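Local coordinates for iron-sulfur cluster assembly scaffold protein NifU (Fervidobacterium islandicum, PDB 6A6F), which probably serves as a scaffold or sulfur-accepting partner in iron-sulfur cluster assembly by the SUF system, and binds zinc in this structure, at residues H60-S65 with V121-L126. Numbering follows the deposited sequence.
With ZN (zinc ion), chain G.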
loop_
_atom_site.group_PDB
_atom_site.type_symbol
_atom_site.label_atom_id
_atom_site.label_comp_id
_atom_site.label_asym_id
_atom_site.label_seq_id
_atom_site.Cartn_x
_atom_site.Cartn_y
_atom_site.Cartn_z
ATOM N N HIS A 60 -4.355 1.045 -5.905
ATOM C CA HIS A 60 -3.626 0.641 -4.737
ATOM C C HIS A 60 -4.582 0.478 -3.603
ATOM O O HIS A 60 -5.743 0.882 -3.659
ATOM C CB HIS A 60 -2.522 1.648 -4.399
ATOM C CG HIS A 60 -3.036 2.930 -3.835
ATOM N ND1 HIS A 60 -3.608 3.902 -4.626
ATOM C CD2 HIS A 60 -3.123 3.383 -2.558
ATOM C CE1 HIS A 60 -3.990 4.911 -3.870
ATOM N NE2 HIS A 60 -3.713 4.625 -2.608
ATOM N N GLY A 61 -4.069 -0.109 -2.542
ATOM C CA GLY A 61 -4.875 -0.385 -1.373
ATOM C C GLY A 61 -4.034 -0.944 -0.234
ATOM O O GLY A 61 -2.811 -0.920 -0.262
ATOM N N CYS A 62 -4.708 -1.483 0.770
ATOM C CA CYS A 62 -4.024 -2.136 1.861
ATOM C C CYS A 62 -3.135 -3.357 1.425
ATOM O O CYS A 62 -3.168 -3.839 0.261
ATOM C CB CYS A 62 -5.054 -2.537 2.903
ATOM S SG CYS A 62 -6.071 -3.990 2.578
ATOM N N ALA A 63 -2.356 -3.857 2.366
ATOM C CA ALA A 63 -1.513 -4.987 2.113
ATOM C C ALA A 63 -2.268 -6.282 1.781
ATOM O O ALA A 63 -1.775 -7.098 0.994
ATOM C CB ALA A 63 -0.563 -5.199 3.300
ATOM N N ILE A 64 -3.428 -6.471 2.369
ATOM C CA ILE A 64 -4.226 -7.638 2.148
ATOM C C ILE A 64 -4.849 -7.617 0.744
ATOM O O ILE A 64 -4.777 -8.652 0.038
ATOM C CB ILE A 64 -5.309 -7.796 3.224
ATOM C CG1 ILE A 64 -4.682 -8.130 4.588
ATOM C CG2 ILE A 64 -6.277 -8.899 2.847
ATOM C CD1 ILE A 64 -5.705 -8.139 5.720
ATOM N N SER A 65 -5.441 -6.479 0.339
ATOM C CA SER A 65 -5.986 -6.347 -1.016
ATOM C C SER A 65 -4.904 -6.453 -2.113
ATOM O O SER A 65 -5.142 -7.110 -3.119
ATOM C CB SER A 65 -6.800 -5.044 -1.225
ATOM O OG SER A 65 -5.926 -3.897 -1.160
ATOM N N VAL A 121 -11.993 -9.421 5.161
ATOM C CA VAL A 121 -12.501 -10.325 4.172
ATOM C C VAL A 121 -12.832 -9.611 2.871
ATOM O O VAL A 121 -12.646 -10.154 1.796
ATOM C CB VAL A 121 -13.754 -11.062 4.696
ATOM C CG1 VAL A 121 -14.489 -11.777 3.569
ATOM C CG2 VAL A 121 -13.344 -12.076 5.739
ATOM N N LYS A 122 -13.312 -8.390 2.962
ATOM C CA LYS A 122 -13.585 -7.592 1.783
ATOM C C LYS A 122 -12.347 -7.170 1.007
ATOM O O LYS A 122 -12.436 -7.006 -0.191
ATOM C CB LYS A 122 -14.350 -6.328 2.169
ATOM C CG LYS A 122 -15.836 -6.596 2.349
ATOM C CD LYS A 122 -16.251 -6.669 3.807
ATOM C CE LYS A 122 -17.533 -5.871 4.018
ATOM N NZ LYS A 122 -17.216 -4.499 3.566
ATOM N N CYS A 123 -11.239 -6.948 1.717
ATOM C CA CYS A 123 -9.944 -6.650 1.148
ATOM C C CYS A 123 -9.413 -7.851 0.354
ATOM O O CYS A 123 -9.028 -7.704 -0.780
ATOM C CB CYS A 123 -8.947 -6.226 2.245
ATOM S SG CYS A 123 -9.595 -4.931 3.366
ATOM N N PHE A 124 -9.409 -9.031 0.970
ATOM C CA PHE A 124 -9.086 -10.242 0.280
ATOM C C PHE A 124 -9.927 -10.493 -0.976
ATOM O O PHE A 124 -9.393 -10.892 -2.034
ATOM C CB PHE A 124 -9.287 -11.447 1.180
ATOM C CG PHE A 124 -9.092 -12.731 0.471
ATOM C CD1 PHE A 124 -7.841 -13.101 0.018
ATOM C CD2 PHE A 124 -10.156 -13.557 0.209
ATOM C CE1 PHE A 124 -7.647 -14.315 -0.652
ATOM C CE2 PHE A 124 -9.983 -14.752 -0.481
ATOM C CZ PHE A 124 -8.723 -15.134 -0.914
ATOM N N LEU A 125 -11.233 -10.299 -0.854
ATOM C CA LEU A 125 -12.146 -10.604 -1.929
ATOM C C LEU A 125 -12.225 -9.582 -3.039
ATOM O O LEU A 125 -12.744 -9.918 -4.096
ATOM C CB LEU A 125 -13.559 -10.876 -1.412
ATOM C CG LEU A 125 -13.741 -12.235 -0.736
ATOM C CD1 LEU A 125 -15.163 -12.317 -0.213
ATOM C CD2 LEU A 125 -13.443 -13.394 -1.678
ATOM N N LEU A 126 -11.738 -8.357 -2.818
ATOM C CA LEU A 126 -11.864 -7.312 -3.804
ATOM C C LEU A 126 -11.361 -7.734 -5.221
ATOM O O LEU A 126 -12.116 -7.657 -6.184
ATOM C CB LEU A 126 -11.152 -6.028 -3.343
ATOM C CG LEU A 126 -11.128 -4.905 -4.395
ATOM C CD1 LEU A 126 -12.552 -4.513 -4.737
ATOM C CD2 LEU A 126 -10.342 -3.714 -3.917
HETATM ZN ZN ZN G . -8.252 -3.170 2.622
#
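Cys62 and Cys123 reach toward each other across the contact and grip one zinc ion between their sulfurs, Cys62 SG and Cys123 SG each lying 2.3 Å from the metal. Cys62 SG and Cys123 SG stand 3.7 Å apart, and Cys62 SG also packs against Cys123 CB. Cys37 SG and Asp39 OD2 complete the four-ligand site. Beside the metal, Ile64 lays its CG2 branch against Cys123 CB (3.8 Å) and the start of Phe124; CG2 is anti to the backbone N, which turns this methyl to the second helix. One residue on, Ser65 CA approaches Cys123 O at 3.3 Å in a CA-H...O contact, and no conventional hydrogen bond joins the segments. The three-cysteine, one-aspartate zinc site is as in SufU-type members of the NifU-like family, here bringing the start of helix 63-76 up to helix 118-135. Cys62 is also the N-cap of helix 63-76: with SG between the backbone N and the carbonyl carbon (chi1 77°), it accepts a nearly straight bond from Ser65 N (3.4 Å, 170°), which fixes the sulfur alongside the zinc bond. Farther out, the ring of Phe124 meets those of Phe111 and Trp128, while Phe124 O accepts from Ser68 OG.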